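Local coordinates for ABC transporter substrate binding protein (Ribose) (PDB 4WT7), which binds d-allitol in the crystal and probably serves as the carbohydrate-binding component of a bacterial ABC transporter, at residues L77-Q82 against V101-W105; E152-F158 against S218-S224. All blocks are in the same frame, centred on the assembly; numbering follows the deposited sequence.

Contact 1 of 2, residues L77-Q82 against V101-W105; sequences LVAQLQ and VIDPW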
loop_
_atom_site.group_PDB
_atom_site.type_symbol
_atom_site.label_atom_id
_atom_site.label_comp_id
_atom_site.label_asym_id
_atom_site.label_seq_id
_atom_site.Cartn_x
_atom_site.Cartn_y
_atom_site.Cartn_z
ATOM N N LEU A 77 -10.854 5.748 -13.601
ATOM C CA LEU A 77 -10.978 4.469 -12.929
ATOM C C LEU A 77 -12.419 3.961 -13.082
ATOM O O LEU A 77 -12.664 2.787 -13.422
ATOM C CB LEU A 77 -10.625 4.630 -11.469
ATOM C CG LEU A 77 -10.725 3.381 -10.587
ATOM C CD1 LEU A 77 -10.027 2.200 -11.222
ATOM C CD2 LEU A 77 -10.103 3.757 -9.266
ATOM N N VAL A 78 -13.364 4.851 -12.814
ATOM C CA VAL A 78 -14.769 4.506 -12.991
ATOM C C VAL A 78 -15.034 4.150 -14.456
ATOM O O VAL A 78 -15.705 3.156 -14.748
ATOM C CB VAL A 78 -15.681 5.654 -12.484
ATOM C CG1 VAL A 78 -17.110 5.480 -12.952
ATOM C CG2 VAL A 78 -15.603 5.722 -10.995
ATOM N N ALA A 79 -14.487 4.945 -15.378
ATOM C CA ALA A 79 -14.836 4.780 -16.773
ATOM C C ALA A 79 -14.284 3.475 -17.307
ATOM O O ALA A 79 -14.922 2.833 -18.136
ATOM C CB ALA A 79 -14.351 5.950 -17.603
ATOM N N GLN A 80 -13.093 3.086 -16.860
ATOM C CA GLN A 80 -12.514 1.816 -17.313
ATOM C C GLN A 80 -13.205 0.595 -16.698
ATOM O O GLN A 80 -13.318 -0.461 -17.342
ATOM C CB GLN A 80 -10.998 1.798 -17.096
ATOM C CG GLN A 80 -10.528 1.652 -15.613
ATOM C CD GLN A 80 -9.038 1.894 -15.466
ATOM O OE1 GLN A 80 -8.483 2.665 -16.212
ATOM N NE2 GLN A 80 -8.395 1.238 -14.499
ATOM N N LEU A 81 -13.668 0.694 -15.462
ATOM C CA LEU A 81 -14.475 -0.407 -14.912
ATOM C C LEU A 81 -15.782 -0.586 -15.664
ATOM O O LEU A 81 -16.244 -1.718 -15.864
ATOM C CB LEU A 81 -14.737 -0.216 -13.432
ATOM C CG LEU A 81 -13.488 -0.408 -12.576
ATOM C CD1 LEU A 81 -13.659 0.273 -11.240
ATOM C CD2 LEU A 81 -13.223 -1.895 -12.411
ATOM N N GLN A 82 -16.400 0.515 -16.076
ATOM C CA GLN A 82 -17.641 0.418 -16.826
ATOM C C GLN A 82 -17.404 -0.305 -18.123
ATOM O O GLN A 82 -18.165 -1.177 -18.507
ATOM C CB GLN A 82 -18.216 1.802 -17.093
ATOM C CG GLN A 82 -18.905 2.304 -15.874
ATOM C CD GLN A 82 -19.178 3.801 -15.892
ATOM O OE1 GLN A 82 -18.607 4.567 -16.681
ATOM N NE2 GLN A 82 -20.048 4.222 -14.993
ATOM N N VAL A 101 -15.033 5.194 -4.020
ATOM C CA VAL A 101 -15.055 5.506 -5.446
ATOM C C VAL A 101 -15.409 4.301 -6.296
ATOM O O VAL A 101 -16.199 4.386 -7.238
ATOM C CB VAL A 101 -13.689 5.998 -5.945
ATOM C CG1 VAL A 101 -13.684 6.163 -7.465
ATOM C CG2 VAL A 101 -13.341 7.312 -5.285
ATOM N N ILE A 102 -14.772 3.185 -5.997
ATOM C CA ILE A 102 -14.931 2.026 -6.852
ATOM C C ILE A 102 -16.108 1.123 -6.440
ATOM O O ILE A 102 -16.648 0.420 -7.263
ATOM C CB ILE A 102 -13.683 1.245 -6.903
ATOM C CG1 ILE A 102 -13.152 0.954 -5.511
ATOM C CG2 ILE A 102 -12.661 2.055 -7.660
ATOM C CD1 ILE A 102 -11.881 0.112 -5.508
ATOM N N ASP A 103 -16.502 1.145 -5.177
ATOM C CA ASP A 103 -17.469 0.160 -4.689
ATOM C C ASP A 103 -18.747 0.066 -5.540
ATOM O O ASP A 103 -19.253 -1.033 -5.798
ATOM C CB ASP A 103 -17.795 0.427 -3.231
ATOM C CG ASP A 103 -17.657 -0.802 -2.367
ATOM O OD1 ASP A 103 -17.158 -1.840 -2.846
ATOM O OD2 ASP A 103 -18.032 -0.707 -1.180
ATOM N N PRO A 104 -19.304 1.210 -5.966
ATOM C CA PRO A 104 -20.518 1.053 -6.787
ATOM C C PRO A 104 -20.279 0.254 -8.068
ATOM O O PRO A 104 -21.185 -0.424 -8.610
ATOM C CB PRO A 104 -20.890 2.503 -7.126
ATOM C CG PRO A 104 -20.431 3.288 -5.876
ATOM C CD PRO A 104 -19.124 2.592 -5.474
ATOM N N TRP A 105 -19.042 0.305 -8.553
ATOM C CA TRP A 105 -18.758 -0.332 -9.821
ATOM C C TRP A 105 -18.413 -1.782 -9.627
ATOM O O TRP A 105 -18.747 -2.613 -10.462
ATOM C CB TRP A 105 -17.695 0.461 -10.574
ATOM C CG TRP A 105 -18.251 1.801 -10.737
ATOM C CD1 TRP A 105 -17.860 2.949 -10.111
ATOM C CD2 TRP A 105 -19.417 2.128 -11.497
ATOM N NE1 TRP A 105 -18.685 3.992 -10.488
ATOM C CE2 TRP A 105 -19.655 3.505 -11.326
ATOM C CE3 TRP A 105 -20.277 1.385 -12.302
ATOM C CZ2 TRP A 105 -20.713 4.162 -11.958
ATOM C CZ3 TRP A 105 -21.328 2.034 -12.922
ATOM C CH2 TRP A 105 -21.544 3.416 -12.733
#
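Trp-105 reaches from helix 99-111 to helix 74-87 and meets three of its side chains in turn. Its CB lies against Leu-81 CD1 at 4.1 Å. With CG anti to the carbonyl carbon (chi1 -59°), the indole then rises past Val-78, whose CG2 is 3.7 Å from Trp-105 CD1. Val-78 CG1 approaches the NE1 and CE2 side of the ring, 3.6 Å from Trp-105 CE2. Further out, Gln-82 CG sits over the six-membered ring, 4.1 Å from its centroid and 22° off the normal, a CH-pi contact over the face; Val-78 CG1 lies on the same side of the ring plane but comes in obliquely at the NE1 end. The placement of the Gln-82 amide beyond CG is doubtful. Deeper between the helices, Ile-102 turns its CG2 branch to both leucines and packs tightly on Leu-77, with 3.5 Å between Ile-102 CG2 and Leu-77 CD2. Leu-77, Leu-81 and Ile-102 all rest on Gln-94 of strand 91-95. The contact is largely apolar, between two nearly parallel helices whose segment axes cross at -16°, 9.8 Å apart. Such packing of neighbouring helices on a parallel sheet is characteristic of the alpha/beta lobes of periplasmic binding proteins.

Contact 2 of 2, residues E152-F158 against S218-S224; sequences EGNVVVF and SIKAIWS
Val-156 and Ile-222 pair at the apolar centre, with Val-156 CB 4.1 Å from Ile-222 CG1. On the same face Val-156 CG2 meets Ile-219 CG2, while the ring of Phe-158 brings CE2 to Ile-222 CG2; helix 198-212 packs on this side through Val-206 and Ile-209. The other face carries Val-155, Val-157, Ala-221 and Trp-223. Val-157 and Trp-223 lie side by side, Val-157 CG1 being 3.9 Å from Trp-223 CE3, and both touch Tyr-171 and Leu-174 of helix 165-178. With CG anti to the backbone N (chi1 179°), the indole also brings an edge to the carbonyl O of Phe-158.

Between these faces runs a parallel ladder: Val-156 N donates to Ala-221 O, Trp-223 N to Val-156 O at 2.8 Å, and Phe-158 N to Trp-223 O. Toward the start of the strands, Asn-154 O receives Lys-220 N at 2.8 Å and, weakly, Ala-221 N. Asn-154 ND2 reaches Ser-218 O at 3.1 Å; the acceptor lies in the amide plane, but the donor stands above the carbonyl plane. At the polar edge, Lys-220 bends along Gly-153 to give Glu-152 O a weak bond, while its NZ also binds Ile-149 O. Adjacent parallel strands with helices on both faces are the core of a Rossmann-like lobe, as in periplasmic binding proteins.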
loop_
_atom_site.group_PDB
_atom_site.type_symbol
_atom_site.label_atom_id
_atom_site.label_comp_id
_atom_site.label_asym_id
_atom_site.label_seq_id
_atom_site.Cartn_x
_atom_site.Cartn_y
_atom_site.Cartn_z
ATOM N N GLU A 152 7.795 8.360 23.990
ATOM C CA GLU A 152 7.510 9.761 24.270
ATOM C C GLU A 152 7.921 10.656 23.099
ATOM O O GLU A 152 8.976 10.475 22.515
ATOM C CB GLU A 152 8.262 10.156 25.551
ATOM C CG GLU A 152 8.140 11.593 25.959
ATOM C CD GLU A 152 8.655 11.828 27.381
ATOM O OE1 GLU A 152 9.481 11.002 27.866
ATOM O OE2 GLU A 152 8.209 12.829 28.011
ATOM N N GLY A 153 7.065 11.609 22.747
ATOM C CA GLY A 153 7.380 12.578 21.716
ATOM C C GLY A 153 6.307 12.786 20.657
ATOM O O GLY A 153 5.287 12.095 20.616
ATOM N N ASN A 154 6.579 13.734 19.766
ATOM C CA ASN A 154 5.616 14.187 18.786
ATOM C C ASN A 154 5.882 13.554 17.428
ATOM O O ASN A 154 7.044 13.402 16.999
ATOM C CB ASN A 154 5.611 15.721 18.739
ATOM C CG ASN A 154 5.130 16.332 20.059
ATOM O OD1 ASN A 154 4.197 15.822 20.688
ATOM N ND2 ASN A 154 5.792 17.378 20.506
ATOM N N VAL A 155 4.797 13.145 16.783
ATOM C CA VAL A 155 4.839 12.409 15.526
ATOM C C VAL A 155 4.053 13.142 14.462
ATOM O O VAL A 155 2.878 13.474 14.657
ATOM C CB VAL A 155 4.244 10.997 15.699
ATOM C CG1 VAL A 155 4.377 10.190 14.425
ATOM C CG2 VAL A 155 4.937 10.272 16.834
ATOM N N VAL A 156 4.709 13.413 13.340
ATOM C CA VAL A 156 4.045 13.977 12.198
ATOM C C VAL A 156 3.507 12.794 11.404
ATOM O O VAL A 156 4.209 11.784 11.169
ATOM C CB VAL A 156 5.012 14.799 11.317
ATOM C CG1 VAL A 156 4.312 15.291 10.071
ATOM C CG2 VAL A 156 5.626 15.978 12.091
ATOM N N VAL A 157 2.258 12.899 10.997
ATOM C CA VAL A 157 1.583 11.762 10.397
ATOM C C VAL A 157 1.082 12.190 9.032
ATOM O O VAL A 157 0.449 13.251 8.932
ATOM C CB VAL A 157 0.357 11.332 11.254
ATOM C CG1 VAL A 157 -0.633 10.633 10.399
ATOM C CG2 VAL A 157 0.767 10.468 12.448
ATOM N N PHE A 158 1.378 11.403 7.997
ATOM C CA PHE A 158 0.779 11.565 6.662
ATOM C C PHE A 158 -0.385 10.577 6.587
ATOM O O PHE A 158 -0.172 9.356 6.692
ATOM C CB PHE A 158 1.768 11.200 5.538
ATOM C CG PHE A 158 2.774 12.305 5.179
ATOM C CD1 PHE A 158 2.436 13.325 4.285
ATOM C CD2 PHE A 158 4.067 12.275 5.681
ATOM C CE1 PHE A 158 3.368 14.319 3.937
ATOM C CE2 PHE A 158 4.994 13.261 5.340
ATOM C CZ PHE A 158 4.649 14.269 4.453
ATOM N N SER A 218 11.396 18.594 19.291
ATOM C CA SER A 218 9.955 18.857 19.322
ATOM C C SER A 218 9.166 18.015 18.306
ATOM O O SER A 218 7.924 18.029 18.283
ATOM C CB SER A 218 9.677 20.350 19.111
ATOM O OG SER A 218 10.025 20.747 17.802
ATOM N N ILE A 219 9.894 17.335 17.431
ATOM C CA ILE A 219 9.340 16.273 16.575
ATOM C C ILE A 219 10.302 15.097 16.708
ATOM O O ILE A 219 11.510 15.305 16.736
ATOM C CB ILE A 219 9.285 16.693 15.096
ATOM C CG1 ILE A 219 8.395 17.922 14.937
ATOM C CG2 ILE A 219 8.829 15.526 14.229
ATOM C CD1 ILE A 219 8.348 18.498 13.554
ATOM N N LYS A 220 9.790 13.875 16.812
ATOM C CA LYS A 220 10.670 12.722 16.980
ATOM C C LYS A 220 10.510 11.724 15.852
ATOM O O LYS A 220 11.454 10.971 15.542
ATOM C CB LYS A 220 10.443 12.041 18.327
ATOM C CG LYS A 220 10.549 12.985 19.503
ATOM C CD LYS A 220 11.721 12.713 20.431
ATOM C CE LYS A 220 11.573 11.344 21.094
ATOM N NZ LYS A 220 11.818 11.332 22.569
ATOM N N ALA A 221 9.332 11.714 15.224
ATOM C CA ALA A 221 9.087 10.792 14.133
ATOM C C ALA A 221 8.125 11.348 13.079
ATOM O O ALA A 221 7.364 12.311 13.329
ATOM C CB ALA A 221 8.550 9.488 14.673
ATOM N N ILE A 222 8.187 10.739 11.901
ATOM C CA ILE A 222 7.242 11.010 10.841
ATOM C C ILE A 222 6.771 9.659 10.288
ATOM O O ILE A 222 7.594 8.815 9.846
ATOM C CB ILE A 222 7.870 11.814 9.721
ATOM C CG1 ILE A 222 8.545 13.060 10.290
ATOM C CG2 ILE A 222 6.825 12.194 8.691
ATOM C CD1 ILE A 222 9.113 13.914 9.242
ATOM N N TRP A 223 5.468 9.480 10.327
ATOM C CA TRP A 223 4.819 8.234 9.953
ATOM C C TRP A 223 4.038 8.425 8.670
ATOM O O TRP A 223 3.421 9.472 8.457
ATOM C CB TRP A 223 3.852 7.829 11.061
ATOM C CG TRP A 223 3.057 6.538 10.820
ATOM C CD1 TRP A 223 3.355 5.302 11.316
ATOM C CD2 TRP A 223 1.854 6.377 10.045
ATOM N NE1 TRP A 223 2.416 4.384 10.907
ATOM C CE2 TRP A 223 1.490 5.010 10.119
ATOM C CE3 TRP A 223 1.053 7.243 9.293
ATOM C CZ2 TRP A 223 0.352 4.494 9.475
ATOM C CZ3 TRP A 223 -0.054 6.742 8.648
ATOM C CH2 TRP A 223 -0.405 5.377 8.746
ATOM N N SER A 224 4.041 7.389 7.840
ATOM C CA SER A 224 3.265 7.355 6.616
ATOM C C SER A 224 2.780 5.933 6.422
ATOM O O SER A 224 3.409 4.996 6.905
ATOM C CB SER A 224 4.167 7.744 5.452
ATOM O OG SER A 224 4.772 8.992 5.733
#

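Overall arrangement
The two contacts lie on opposite sides of the chain's centre, their centres about 35 Å apart, and hold different elements. Contact 1 joins helices beside the parallel sheet that includes strands 34-39 and 91-95, whereas contact 2 joins neighbouring strands within the mixed sheet. The helix pair is partly buried and relies on side-chain packing; the strand pair is largely buried and adds a backbone hydrogen-bond ladder, with side-chain hydrogen bonds from Asn-154 and Lys-220 near the start of the strands. Neither contact belongs to the d-allitol pocket: the side chains of Leu-77 and Ser-224 lie about 10 Å and 9 Å from the ligand, consistent with a polyol held between two lobes.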